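Acyl-[acyl-carrier-protein]--UDP-N-acetylglucosamine O-acyltransferase (Helicobacter pylori, PDB 1J2Z) catalyses the transfer of a (3R)-hydroxyacyl chain from acyl carrier protein to UDP-N-acetylglucosamine, the first step of lipid A biosynthesis. Local coordinates at residues Ile155-Arg160 against Ser251-Ala256; Lys163-Ala168 against Lys175-Tyr180; Lys170-Lys175 against Glu184-Phe189. All coordinates share one frame; numbering follows the deposited sequence.

Interaction 1: residues Ile155-Arg160 against Ser251-Ala256; sequences IHQFVR and SSRGVA. With SOG (octyl 1-thio-beta-D-glucopyranoside), chain B.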
ATOM      1  N   ILE A 155      -2.577  -7.556   9.546  1.00 24.57           N
ATOM      2  CA  ILE A 155      -2.676  -8.484  10.670  1.00 21.01           C
ATOM      3  C   ILE A 155      -2.053  -7.760  11.855  1.00 21.46           C
ATOM      4  O   ILE A 155      -0.919  -7.286  11.767  1.00 22.84           O
ATOM      5  CB  ILE A 155      -1.881  -9.787  10.418  1.00 22.54           C
ATOM      6  CG1 ILE A 155      -2.255 -10.386   9.056  1.00 19.83           C
ATOM      7  CG2 ILE A 155      -2.166 -10.791  11.536  1.00 15.14           C
ATOM      8  CD1 ILE A 155      -3.695 -10.810   8.927  1.00 23.59           C
ATOM      9  N   HIS A 156      -2.795  -7.668  12.953  1.00 20.85           N
ATOM     10  CA  HIS A 156      -2.311  -6.968  14.140  1.00 21.27           C
ATOM     11  C   HIS A 156      -1.325  -7.792  14.965  1.00 22.50           C
ATOM     12  O   HIS A 156      -1.236  -9.006  14.812  1.00 20.31           O
ATOM     13  CB  HIS A 156      -3.492  -6.533  15.012  1.00 26.32           C
ATOM     14  CG  HIS A 156      -4.481  -5.665  14.298  1.00 31.89           C
ATOM     15  ND1 HIS A 156      -4.108  -4.738  13.349  1.00 42.66           N
ATOM     16  CD2 HIS A 156      -5.827  -5.567  14.411  1.00 34.90           C
ATOM     17  CE1 HIS A 156      -5.181  -4.107  12.906  1.00 39.77           C
ATOM     18  NE2 HIS A 156      -6.238  -4.590  13.535  1.00 36.60           N
ATOM     19  N   GLN A 157      -0.602  -7.113  15.850  1.00 18.67           N
ATOM     20  CA  GLN A 157       0.416  -7.738  16.687  1.00 21.86           C
ATOM     21  C   GLN A 157      -0.050  -8.949  17.494  1.00 20.32           C
ATOM     22  O   GLN A 157      -1.163  -8.984  18.006  1.00 20.77           O
ATOM     23  CB  GLN A 157       1.012  -6.695  17.642  1.00 24.22           C
ATOM     24  CG  GLN A 157       0.083  -6.306  18.789  1.00 32.50           C
ATOM     25  CD  GLN A 157       0.625  -5.169  19.633  1.00 35.53           C
ATOM     26  OE1 GLN A 157       1.805  -5.145  19.980  1.00 39.72           O
ATOM     27  NE2 GLN A 157      -0.241  -4.228  19.979  1.00 38.44           N
ATOM     28  N   PHE A 158       0.832  -9.935  17.601  1.00 19.10           N
ATOM     29  CA  PHE A 158       0.573 -11.156  18.357  1.00 22.83           C
ATOM     30  C   PHE A 158      -0.508 -12.077  17.813  1.00 24.11           C
ATOM     31  O   PHE A 158      -0.849 -13.068  18.450  1.00 24.92           O
ATOM     32  CB  PHE A 158       0.268 -10.821  19.825  1.00 23.32           C
ATOM     33  CG  PHE A 158       1.444 -10.259  20.568  1.00 20.81           C
ATOM     34  CD1 PHE A 158       1.559  -8.894  20.787  1.00 25.65           C
ATOM     35  CD2 PHE A 158       2.466 -11.098  21.004  1.00 26.73           C
ATOM     36  CE1 PHE A 158       2.678  -8.366  21.427  1.00 30.26           C
ATOM     37  CE2 PHE A 158       3.588 -10.584  21.642  1.00 23.26           C
ATOM     38  CZ  PHE A 158       3.696  -9.215  21.854  1.00 30.39           C
ATOM     39  N   VAL A 159      -1.049 -11.766  16.641  1.00 24.06           N
ATOM     40  CA  VAL A 159      -2.075 -12.630  16.073  1.00 21.70           C
ATOM     41  C   VAL A 159      -1.434 -13.925  15.590  1.00 24.05           C
ATOM     42  O   VAL A 159      -0.294 -13.927  15.120  1.00 20.10           O
ATOM     43  CB  VAL A 159      -2.798 -11.956  14.888  1.00 23.94           C
ATOM     44  CG1 VAL A 159      -3.573 -12.999  14.079  1.00 21.36           C
ATOM     45  CG2 VAL A 159      -3.756 -10.895  15.410  1.00 19.71           C
ATOM     46  N   ARG A 160      -2.160 -15.031  15.717  1.00 20.21           N
ATOM     47  CA  ARG A 160      -1.645 -16.317  15.266  1.00 20.42           C
ATOM     48  C   ARG A 160      -2.622 -16.944  14.284  1.00 21.57           C
ATOM     49  O   ARG A 160      -3.811 -17.046  14.566  1.00 26.31           O
ATOM     50  CB  ARG A 160      -1.437 -17.264  16.449  1.00 21.19           C
ATOM     51  CG  ARG A 160      -0.442 -16.779  17.502  1.00 23.78           C
ATOM     52  CD  ARG A 160      -0.338 -17.805  18.624  1.00 24.22           C
ATOM     53  NE  ARG A 160      -1.667 -18.197  19.078  1.00 27.31           N
ATOM     54  CZ  ARG A 160      -1.995 -19.424  19.468  1.00 28.45           C
ATOM     55  NH1 ARG A 160      -1.086 -20.391  19.466  1.00 26.53           N
ATOM     56  NH2 ARG A 160      -3.239 -19.687  19.844  1.00 26.96           N
ATOM     57  N   SER A 251      -4.203 -19.597  22.836  1.00 30.98           N
ATOM     58  CA  SER A 251      -4.462 -18.246  22.345  1.00 31.34           C
ATOM     59  C   SER A 251      -4.258 -17.127  23.368  1.00 30.39           C
ATOM     60  O   SER A 251      -4.703 -17.226  24.510  1.00 28.43           O
ATOM     61  CB  SER A 251      -5.884 -18.163  21.794  1.00 27.06           C
ATOM     62  OG  SER A 251      -6.144 -16.868  21.294  1.00 25.73           O
ATOM     63  N   SER A 252      -3.593 -16.056  22.936  1.00 32.15           N
ATOM     64  CA  SER A 252      -3.331 -14.897  23.785  1.00 33.30           C
ATOM     65  C   SER A 252      -4.323 -13.781  23.493  1.00 32.82           C
ATOM     66  O   SER A 252      -4.892 -13.180  24.404  1.00 31.73           O
ATOM     67  CB  SER A 252      -1.911 -14.367  23.552  1.00 37.39           C
ATOM     68  OG  SER A 252      -0.942 -15.176  24.193  1.00 43.83           O
ATOM     69  N   ARG A 253      -4.526 -13.503  22.211  1.00 31.07           N
ATOM     70  CA  ARG A 253      -5.445 -12.449  21.808  1.00 31.83           C
ATOM     71  C   ARG A 253      -6.877 -12.941  21.726  1.00 27.96           C
ATOM     72  O   ARG A 253      -7.798 -12.153  21.538  1.00 34.35           O
ATOM     73  CB  ARG A 253      -5.021 -11.876  20.456  1.00 34.65           C
ATOM     74  CG  ARG A 253      -3.598 -11.365  20.449  1.00 37.29           C
ATOM     75  CD  ARG A 253      -3.473 -10.130  19.602  1.00 39.64           C
ATOM     76  NE  ARG A 253      -4.343  -9.070  20.096  1.00 44.27           N
ATOM     77  CZ  ARG A 253      -4.429  -7.864  19.548  1.00 44.99           C
ATOM     78  NH1 ARG A 253      -3.695  -7.565  18.484  1.00 41.08           N
ATOM     79  NH2 ARG A 253      -5.251  -6.959  20.063  1.00 46.65           N
ATOM     80  N   GLY A 254      -7.060 -14.248  21.879  1.00 26.41           N
ATOM     81  CA  GLY A 254      -8.391 -14.815  21.797  1.00 24.96           C
ATOM     82  C   GLY A 254      -8.629 -15.307  20.384  1.00 27.04           C
ATOM     83  O   GLY A 254      -7.930 -14.903  19.457  1.00 26.83           O
ATOM     84  N   VAL A 255      -9.612 -16.181  20.215  1.00 25.38           N
ATOM     85  CA  VAL A 255      -9.927 -16.727  18.906  1.00 28.48           C
ATOM     86  C   VAL A 255     -10.948 -15.861  18.184  1.00 31.73           C
ATOM     87  O   VAL A 255     -11.836 -15.283  18.807  1.00 33.72           O
ATOM     88  CB  VAL A 255     -10.467 -18.159  19.038  1.00 23.64           C
ATOM     89  CG1 VAL A 255     -10.920 -18.677  17.689  1.00 25.87           C
ATOM     90  CG2 VAL A 255      -9.380 -19.054  19.608  1.00 30.11           C
ATOM     91  N   ALA A 256     -10.811 -15.778  16.867  1.00 32.66           N
ATOM     92  CA  ALA A 256     -11.710 -14.974  16.051  1.00 41.28           C
ATOM     93  C   ALA A 256     -13.161 -15.428  16.160  1.00 46.86           C
ATOM     94  O   ALA A 256     -13.447 -16.562  16.542  1.00 49.33           O
ATOM     95  CB  ALA A 256     -11.264 -15.013  14.598  1.00 33.94           C
TER
HETATM   96  C1  SOG B 409       4.124  -2.519  14.923  0.70 61.56           C
HETATM   97  C2  SOG B 409       5.624  -2.828  15.157  0.70 58.64           C
HETATM   98  C3  SOG B 409       6.457  -2.201  14.031  0.70 53.21           C
HETATM   99  C4  SOG B 409       5.987  -2.800  12.702  0.70 53.09           C
HETATM  100  C5  SOG B 409       4.484  -2.477  12.504  0.70 55.19           C
HETATM  101  C6  SOG B 409       3.968  -3.076  11.203  0.70 57.81           C
HETATM  102  C1' SOG B 409       2.171  -2.342  16.308  0.70 66.77           C
HETATM  103  C2' SOG B 409       0.947  -3.207  16.077  0.70 61.34           C
HETATM  104  C3' SOG B 409      -0.163  -2.857  17.051  0.70 59.84           C
HETATM  105  C4' SOG B 409      -1.393  -3.724  16.828  0.70 52.20           C
HETATM  106  C5' SOG B 409      -2.502  -3.368  17.809  0.70 48.62           C
HETATM  107  C6' SOG B 409      -3.770  -4.135  17.496  0.70 40.30           C
HETATM  108  C7' SOG B 409      -4.880  -3.790  18.461  0.70 43.17           C
HETATM  109  C8' SOG B 409      -6.130  -4.568  18.123  0.70 37.89           C
HETATM  110  S1  SOG B 409       3.324  -3.116  15.955  0.70 70.96           S
HETATM  111  O2  SOG B 409       6.039  -2.309  16.415  0.70 56.14           O
HETATM  112  O3  SOG B 409       7.827  -2.487  14.229  0.70 55.49           O
HETATM  113  O4  SOG B 409       6.743  -2.255  11.634  0.70 41.60           O
HETATM  114  O5  SOG B 409       3.727  -3.029  13.619  0.70 60.73           O
HETATM  115  O6  SOG B 409       4.240  -2.199  10.127  0.70 61.21           O
HETATM  116  O   HOH W   1      -2.759 -14.858  20.285  1.00 38.99           O

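Interaction 2: residues Lys163-Ala168 against Lys175-Tyr180; sequences KGCMIA and KDVPPY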
ATOM      1  N   LYS A 163      -2.363 -23.536  10.600  1.00 23.92           N
ATOM      2  CA  LYS A 163      -2.195 -24.204   9.315  1.00 27.36           C
ATOM      3  C   LYS A 163      -3.445 -24.238   8.441  1.00 22.17           C
ATOM      4  O   LYS A 163      -4.565 -24.326   8.938  1.00 27.84           O
ATOM      5  CB  LYS A 163      -1.717 -25.639   9.557  1.00 29.38           C
ATOM      6  CG  LYS A 163      -1.629 -26.508   8.311  1.00 29.69           C
ATOM      7  CD  LYS A 163      -1.315 -27.955   8.700  1.00 36.67           C
ATOM      8  CE  LYS A 163      -1.081 -28.832   7.482  1.00 40.66           C
ATOM      9  NZ  LYS A 163      -0.813 -30.247   7.877  1.00 39.67           N
ATOM     10  N   GLY A 164      -3.228 -24.162   7.133  1.00 21.27           N
ATOM     11  CA  GLY A 164      -4.308 -24.232   6.165  1.00 22.67           C
ATOM     12  C   GLY A 164      -5.385 -23.168   6.153  1.00 25.96           C
ATOM     13  O   GLY A 164      -6.476 -23.416   5.642  1.00 26.08           O
ATOM     14  N   CYS A 165      -5.098 -21.986   6.686  1.00 25.68           N
ATOM     15  CA  CYS A 165      -6.095 -20.922   6.702  1.00 24.55           C
ATOM     16  C   CYS A 165      -6.058 -20.022   5.481  1.00 25.63           C
ATOM     17  O   CYS A 165      -5.032 -19.882   4.812  1.00 25.57           O
ATOM     18  CB  CYS A 165      -5.937 -20.056   7.951  1.00 24.84           C
ATOM     19  SG  CYS A 165      -6.456 -20.853   9.476  1.00 26.89           S
ATOM     20  N   MET A 166      -7.199 -19.413   5.192  1.00 24.80           N
ATOM     21  CA  MET A 166      -7.300 -18.491   4.074  1.00 29.29           C
ATOM     22  C   MET A 166      -7.882 -17.189   4.596  1.00 25.43           C
ATOM     23  O   MET A 166      -8.930 -17.189   5.237  1.00 26.24           O
ATOM     24  CB  MET A 166      -8.205 -19.054   2.978  1.00 32.78           C
ATOM     25  CG  MET A 166      -8.275 -18.172   1.737  1.00 45.80           C
ATOM     26  SD  MET A 166      -9.216 -18.930   0.399  1.00 65.47           S
ATOM     27  CE  MET A 166      -7.977 -20.045  -0.291  1.00 62.55           C
ATOM     28  N   ILE A 167      -7.197 -16.084   4.330  1.00 24.91           N
ATOM     29  CA  ILE A 167      -7.668 -14.780   4.771  1.00 24.70           C
ATOM     30  C   ILE A 167      -7.946 -13.917   3.547  1.00 25.34           C
ATOM     31  O   ILE A 167      -7.050 -13.661   2.741  1.00 27.76           O
ATOM     32  CB  ILE A 167      -6.617 -14.080   5.648  1.00 27.75           C
ATOM     33  CG1 ILE A 167      -6.158 -15.027   6.749  1.00 27.05           C
ATOM     34  CG2 ILE A 167      -7.207 -12.817   6.268  1.00 23.27           C
ATOM     35  CD1 ILE A 167      -5.134 -14.425   7.653  1.00 40.85           C
ATOM     36  N   ALA A 168      -9.192 -13.476   3.411  1.00 22.40           N
ATOM     37  CA  ALA A 168      -9.594 -12.644   2.280  1.00 25.61           C
ATOM     38  C   ALA A 168      -8.849 -11.313   2.254  1.00 23.24           C
ATOM     39  O   ALA A 168      -8.403 -10.820   3.285  1.00 25.59           O
ATOM     40  CB  ALA A 168     -11.099 -12.396   2.326  1.00 25.91           C
ATOM     41  N   LYS A 175      -7.513 -11.181  15.856  1.00 26.65           N
ATOM     42  CA  LYS A 175      -7.635 -12.376  16.679  1.00 23.85           C
ATOM     43  C   LYS A 175      -7.060 -13.608  15.990  1.00 24.29           C
ATOM     44  O   LYS A 175      -6.845 -13.611  14.778  1.00 22.60           O
ATOM     45  CB  LYS A 175      -9.100 -12.622  17.044  1.00 30.05           C
ATOM     46  CG  LYS A 175      -9.676 -11.607  18.023  1.00 29.97           C
ATOM     47  CD  LYS A 175     -11.049 -12.049  18.503  1.00 49.03           C
ATOM     48  CE  LYS A 175     -11.606 -11.109  19.559  1.00 58.21           C
ATOM     49  NZ  LYS A 175     -12.937 -11.571  20.047  1.00 65.94           N
ATOM     50  N   ASP A 176      -6.814 -14.654  16.774  1.00 22.73           N
ATOM     51  CA  ASP A 176      -6.257 -15.901  16.260  1.00 22.86           C
ATOM     52  C   ASP A 176      -7.251 -16.671  15.405  1.00 26.14           C
ATOM     53  O   ASP A 176      -8.466 -16.585  15.607  1.00 29.19           O
ATOM     54  CB  ASP A 176      -5.811 -16.799  17.415  1.00 21.06           C
ATOM     55  CG  ASP A 176      -4.663 -16.209  18.205  1.00 27.56           C
ATOM     56  OD1 ASP A 176      -4.150 -15.132  17.825  1.00 29.44           O
ATOM     57  OD2 ASP A 176      -4.268 -16.834  19.211  1.00 25.18           O
ATOM     58  N   VAL A 177      -6.728 -17.439  14.458  1.00 23.29           N
ATOM     59  CA  VAL A 177      -7.565 -18.234  13.574  1.00 21.58           C
ATOM     60  C   VAL A 177      -7.148 -19.700  13.635  1.00 26.50           C
ATOM     61  O   VAL A 177      -6.019 -20.045  13.294  1.00 26.66           O
ATOM     62  CB  VAL A 177      -7.456 -17.749  12.119  1.00 20.97           C
ATOM     63  CG1 VAL A 177      -8.398 -18.551  11.237  1.00 19.15           C
ATOM     64  CG2 VAL A 177      -7.774 -16.258  12.041  1.00 21.68           C
ATOM     65  N   PRO A 178      -8.065 -20.583  14.064  1.00 28.82           N
ATOM     66  CA  PRO A 178      -7.795 -22.018  14.173  1.00 28.35           C
ATOM     67  C   PRO A 178      -7.544 -22.647  12.807  1.00 25.83           C
ATOM     68  O   PRO A 178      -7.926 -22.092  11.776  1.00 24.75           O
ATOM     69  CB  PRO A 178      -9.056 -22.549  14.845  1.00 33.46           C
ATOM     70  CG  PRO A 178     -10.120 -21.666  14.262  1.00 30.76           C
ATOM     71  CD  PRO A 178      -9.479 -20.294  14.368  1.00 30.31           C
ATOM     72  N   PRO A 179      -6.908 -23.825  12.783  1.00 22.75           N
ATOM     73  CA  PRO A 179      -6.612 -24.504  11.519  1.00 24.97           C
ATOM     74  C   PRO A 179      -7.752 -24.724  10.524  1.00 25.97           C
ATOM     75  O   PRO A 179      -8.900 -24.973  10.897  1.00 27.53           O
ATOM     76  CB  PRO A 179      -5.957 -25.818  11.965  1.00 24.02           C
ATOM     77  CG  PRO A 179      -6.409 -25.997  13.371  1.00 34.59           C
ATOM     78  CD  PRO A 179      -6.412 -24.606  13.930  1.00 26.16           C
ATOM     79  N   TYR A 180      -7.403 -24.598   9.246  1.00 24.55           N
ATOM     80  CA  TYR A 180      -8.322 -24.801   8.132  1.00 27.46           C
ATOM     81  C   TYR A 180      -9.529 -23.867   8.023  1.00 26.41           C
ATOM     82  O   TYR A 180     -10.520 -24.209   7.377  1.00 29.29           O
ATOM     83  CB  TYR A 180      -8.788 -26.260   8.135  1.00 29.11           C
ATOM     84  CG  TYR A 180      -7.636 -27.241   8.081  1.00 34.45           C
ATOM     85  CD1 TYR A 180      -7.273 -27.992   9.200  1.00 36.49           C
ATOM     86  CD2 TYR A 180      -6.886 -27.396   6.914  1.00 38.14           C
ATOM     87  CE1 TYR A 180      -6.187 -28.872   9.154  1.00 34.30           C
ATOM     88  CE2 TYR A 180      -5.808 -28.267   6.857  1.00 32.46           C
ATOM     89  CZ  TYR A 180      -5.462 -29.001   7.977  1.00 35.81           C
ATOM     90  OH  TYR A 180      -4.386 -29.856   7.910  1.00 41.93           O
TER

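Interaction 3: residues Lys170-Lys175 against Glu184-Phe189; sequences KSALGK and EGNRAF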
ATOM      1  N   LYS A 170      -8.036  -7.244   1.909  1.00 25.12           N
ATOM      2  CA  LYS A 170      -8.580  -6.075   2.597  1.00 25.13           C
ATOM      3  C   LYS A 170      -9.159  -6.348   3.983  1.00 27.52           C
ATOM      4  O   LYS A 170     -10.030  -5.617   4.449  1.00 31.29           O
ATOM      5  CB  LYS A 170      -9.639  -5.390   1.727  1.00 32.68           C
ATOM      6  CG  LYS A 170      -9.057  -4.456   0.679  1.00 36.48           C
ATOM      7  CD  LYS A 170     -10.153  -3.723  -0.072  1.00 46.03           C
ATOM      8  CE  LYS A 170      -9.587  -2.561  -0.873  1.00 52.31           C
ATOM      9  NZ  LYS A 170      -9.038  -1.496   0.016  1.00 58.77           N
ATOM     10  N   SER A 171      -8.678  -7.390   4.649  1.00 27.40           N
ATOM     11  CA  SER A 171      -9.174  -7.693   5.985  1.00 21.72           C
ATOM     12  C   SER A 171      -8.258  -7.066   7.026  1.00 24.85           C
ATOM     13  O   SER A 171      -7.127  -6.676   6.728  1.00 24.33           O
ATOM     14  CB  SER A 171      -9.215  -9.205   6.217  1.00 31.14           C
ATOM     15  OG  SER A 171     -10.016  -9.859   5.254  1.00 34.29           O
ATOM     16  N   ALA A 172      -8.764  -6.966   8.250  1.00 22.74           N
ATOM     17  CA  ALA A 172      -8.007  -6.437   9.374  1.00 26.07           C
ATOM     18  C   ALA A 172      -8.238  -7.487  10.455  1.00 28.35           C
ATOM     19  O   ALA A 172      -9.323  -7.563  11.027  1.00 24.30           O
ATOM     20  CB  ALA A 172      -8.564  -5.081   9.808  1.00 21.33           C
ATOM     21  N   LEU A 173      -7.225  -8.308  10.714  1.00 28.78           N
ATOM     22  CA  LEU A 173      -7.350  -9.384  11.695  1.00 26.41           C
ATOM     23  C   LEU A 173      -6.706  -9.058  13.038  1.00 29.30           C
ATOM     24  O   LEU A 173      -5.511  -8.756  13.115  1.00 28.91           O
ATOM     25  CB  LEU A 173      -6.746 -10.672  11.121  1.00 22.41           C
ATOM     26  CG  LEU A 173      -6.903 -11.975  11.910  1.00 27.19           C
ATOM     27  CD1 LEU A 173      -8.392 -12.318  12.080  1.00 25.26           C
ATOM     28  CD2 LEU A 173      -6.185 -13.098  11.162  1.00 24.78           C
ATOM     29  N   GLY A 174      -7.512  -9.127  14.096  1.00 28.06           N
ATOM     30  CA  GLY A 174      -7.017  -8.841  15.430  1.00 24.14           C
ATOM     31  C   GLY A 174      -7.118 -10.024  16.377  1.00 25.83           C
ATOM     32  O   GLY A 174      -6.838  -9.896  17.569  1.00 21.86           O
ATOM     33  N   LYS A 175      -7.513 -11.181  15.856  1.00 26.65           N
ATOM     34  CA  LYS A 175      -7.635 -12.376  16.679  1.00 23.85           C
ATOM     35  C   LYS A 175      -7.060 -13.608  15.990  1.00 24.29           C
ATOM     36  O   LYS A 175      -6.845 -13.611  14.778  1.00 22.60           O
ATOM     37  CB  LYS A 175      -9.100 -12.622  17.044  1.00 30.05           C
ATOM     38  CG  LYS A 175      -9.676 -11.607  18.023  1.00 29.97           C
ATOM     39  CD  LYS A 175     -11.049 -12.049  18.503  1.00 49.03           C
ATOM     40  CE  LYS A 175     -11.606 -11.109  19.559  1.00 58.21           C
ATOM     41  NZ  LYS A 175     -12.937 -11.571  20.047  1.00 65.94           N
ATOM     42  N   GLU A 184     -12.462 -13.267   6.836  1.00 41.13           N
ATOM     43  CA  GLU A 184     -12.750 -12.108   6.000  1.00 45.53           C
ATOM     44  C   GLU A 184     -13.421 -10.997   6.807  1.00 46.55           C
ATOM     45  O   GLU A 184     -14.035 -11.259   7.842  1.00 50.99           O
ATOM     46  CB  GLU A 184     -13.660 -12.537   4.849  1.00 44.93           C
ATOM     47  CG  GLU A 184     -14.090 -11.424   3.916  1.00 53.69           C
ATOM     48  CD  GLU A 184     -14.918 -11.942   2.753  1.00 56.98           C
ATOM     49  OE1 GLU A 184     -16.002 -12.515   2.998  1.00 55.75           O
ATOM     50  OE2 GLU A 184     -14.478 -11.780   1.594  1.00 62.26           O
ATOM     51  N   GLY A 185     -13.294  -9.759   6.336  1.00 46.18           N
ATOM     52  CA  GLY A 185     -13.920  -8.638   7.017  1.00 41.89           C
ATOM     53  C   GLY A 185     -12.953  -7.656   7.641  1.00 46.24           C
ATOM     54  O   GLY A 185     -11.821  -8.015   7.967  1.00 35.15           O
ATOM     55  N   ASN A 186     -13.390  -6.408   7.807  1.00 50.39           N
ATOM     56  CA  ASN A 186     -12.523  -5.408   8.413  1.00 55.99           C
ATOM     57  C   ASN A 186     -12.118  -6.029   9.735  1.00 57.23           C
ATOM     58  O   ASN A 186     -10.996  -6.504   9.874  1.00 63.92           O
ATOM     59  CB  ASN A 186     -13.264  -4.090   8.637  1.00 58.93           C
ATOM     60  CG  ASN A 186     -12.330  -2.893   8.608  1.00 64.53           C
ATOM     61  OD1 ASN A 186     -11.412  -2.787   9.422  1.00 63.94           O
ATOM     62  ND2 ASN A 186     -12.556  -1.991   7.660  1.00 70.05           N
ATOM     63  N   ARG A 187     -13.023  -6.041  10.709  1.00 54.60           N
ATOM     64  CA  ARG A 187     -12.706  -6.689  11.971  1.00 44.83           C
ATOM     65  C   ARG A 187     -13.000  -8.149  11.636  1.00 44.75           C
ATOM     66  O   ARG A 187     -14.066  -8.680  11.950  1.00 46.62           O
ATOM     67  CB  ARG A 187     -13.613  -6.181  13.092  1.00 50.20           C
ATOM     68  CG  ARG A 187     -12.941  -6.217  14.456  1.00 55.43           C
ATOM     69  CD  ARG A 187     -13.741  -5.502  15.540  1.00 57.01           C
ATOM     70  NE  ARG A 187     -14.759  -6.352  16.154  1.00 61.62           N
ATOM     71  CZ  ARG A 187     -15.948  -6.614  15.622  1.00 61.06           C
ATOM     72  NH1 ARG A 187     -16.290  -6.091  14.452  1.00 60.95           N
ATOM     73  NH2 ARG A 187     -16.796  -7.407  16.265  1.00 62.77           N
ATOM     74  N   ALA A 188     -12.041  -8.768  10.954  1.00 35.24           N
ATOM     75  CA  ALA A 188     -12.120 -10.149  10.485  1.00 36.94           C
ATOM     76  C   ALA A 188     -12.737 -11.187  11.420  1.00 37.71           C
ATOM     77  O   ALA A 188     -12.522 -11.159  12.632  1.00 35.29           O
ATOM     78  CB  ALA A 188     -10.731 -10.611  10.054  1.00 35.87           C
ATOM     79  N   PHE A 189     -13.493 -12.110  10.827  1.00 36.94           N
ATOM     80  CA  PHE A 189     -14.153 -13.197  11.553  1.00 43.31           C
ATOM     81  C   PHE A 189     -14.142 -14.456  10.679  1.00 37.34           C
ATOM     82  O   PHE A 189     -13.929 -14.371   9.469  1.00 31.62           O
ATOM     83  CB  PHE A 189     -15.597 -12.808  11.890  1.00 55.81           C
ATOM     84  CG  PHE A 189     -16.434 -12.478  10.684  1.00 71.53           C
ATOM     85  CD1 PHE A 189     -16.995 -13.489   9.909  1.00 78.43           C
ATOM     86  CD2 PHE A 189     -16.635 -11.155  10.303  1.00 78.18           C
ATOM     87  CE1 PHE A 189     -17.744 -13.186   8.769  1.00 85.30           C
ATOM     88  CE2 PHE A 189     -17.381 -10.841   9.165  1.00 86.31           C
ATOM     89  CZ  PHE A 189     -17.937 -11.859   8.397  1.00 87.73           C
TER
HETATM   90  O   HOH W   2     -10.233  -9.604  14.154  1.00 37.84           O

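Interaction 1: residues Ile155-Arg160 against Ser251-Ala256
R253 lays its aliphatic part over the turn H156-V159, its CD 3.8 Å from CB of F158, and carries its guanidinium on to the backbone carbonyl of Q157. The chain bends at chi2 and chi3, and NH1 then donates to Q157 O at 2.9 Å. The donor lies in the carbonyl plane, while the oxygen sits 22° out of the guanidinium plane. A type II turn suits this grip: F158, with positive phi, is its third residue, and the carbonyl of Q157 is presented to the arginine. NH1 of R253 also rests 3.6 Å from CB of H156. Backbone of the two segments is joined through a water, which accepts from R253 N and can donate to F158 O.

Further along, NH2 of R160 lies 3.1 Å from CA of S251. NE of R160 forms a salt bridge with D176, and NH2 hydrogen-bonds the carbonyl of F247. S251 also binds D176 through OG, so one carboxylate ties both segments together. The ring of F158 stacks on H140.

The octyl tail of the bound thioglucoside runs past this junction: NE2 of Q157 is 3.2 Å from C3', CB of H156 is 3.5 Å from C6', and NH2 of R253 is 3.2 Å from the terminal C8'. The alkyl chain packs without hydrogen bonds on flat amide and guanidinium ends, C8' at the guanidinium edge. The arrangement is a detergent-occupied pocket where a turn between strands 154-155 and 160-161 of the left-handed beta-helix meets the C-terminal helical domain, and Q157 probably binds substrate, as in relatives.

Interaction 2: residues Lys163-Ala168 against Lys175-Tyr180
The backbones come closest at K163-G164 and P179-Y180, where CA of G164 is 4.5 Å from CA of Y180 and the peptide N-H of Y180 donates to K163 O at 2.9 Å with an angle of 163° at the hydrogen. Two CA-H...O contacts flank this bond, from P179 CA to K163 O and from Y180 CA to G164 O. Both G164 and Y180 have positive phi, and glycine suits the first place sterically too: a CB there would run into CD2 of the Y180 ring.

The side chain of K163 is fully extended and lies beside that of Y180, pointing the same way, with CE 3.5 Å from the tyrosine OH. The end of the lysine chain gathers round this phenol oxygen, and K163 O lies above one face of the tyrosine ring, offset toward the rim.

These are successive coils of the left-handed parallel beta-helix, the hexapeptide-repeat fold: strand 166-167 belongs to one coil, and 175-180 leads into strand 181-184, which pairs with it in the same sheet. P179 packs on I244 and K163 on E243, so helix 239-250 packs against this turn.

Toward the interior, SG of C165 meets CG1 of V177 at 3.5 Å. With CG1 anti to the backbone N (chi1 -177°), the valine directs this methyl at the sulfur. Small, apolar side chains suit this buried place, and V177 packs further on V183.

Interaction 3: residues Lys170-Lys175 against Glu184-Phe189
L173 reaches toward the 184-189 loop from CB outward: CB lies 4.1 Å from the methyl of A188, chi1 puts CG anti to the backbone N (-173°), and from there CD1 closes on the same methyl at 3.5 Å. CD2 is turned to another neighbour, I167 CD1 of the preceding strand. V159 and V183 also pack on this leucine, a branched apolar residue suited to the inside of the coil. The small A188 brings its CB toward the strand, where it touches the leucine.

A172 and R187 form a single bridge, its bonds running from A172 to G185 and A188. A172 N donates to G185 O at 3.2 Å and 160°, the donor tilted 19° from the carbonyl plane; A188 N donates back to A172 O at 3.0 Å, although the position of that oxygen is less certain.

Strand 172-173 is the last of its sheet in the left-handed beta-helix, joined on one side to strand 154-155. Its other edge is met by this loop, which connects strands 181-184 and 189-191. The loop is a tight reversal: E184 N to F189 O and F189 N to E184 O are hydrogen bonds of 3.2 Å each. The backbone angles of R187 fit the centre of an inverse gamma turn, although the position of N186 O is doubtful. G185 has positive phi and a backbone shape that a side chain would strain, hence glycine.

OG of S171 lies 3.6 Å from CA of E184, while its hydrogen-bond partner is A168 O. At the other end a water accepts from G174 N and donates to A188 O. K170 NZ hydrogen-bonds L152 O of a second subunit.

All three contacts gather at the C-terminal end of the left-handed beta-helix. Interaction 2 is the buried one, built on a backbone bond and apolar contacts between successive coils; interaction 3 is partly buried, with the final strand's edge met by a loop; interaction 1 is a surface contact that relies on arginines, a water and bound detergent. K175 belongs to both 2 and 3, and strands 166-167 and 172-173, one in each, follow each other in the chain. Interaction 1 touches both: H156 N probably bonds to L173 O, and A256 N to D176 O. The carboxylate of D176 couples the beta-helix with the segment that follows helix 239-250.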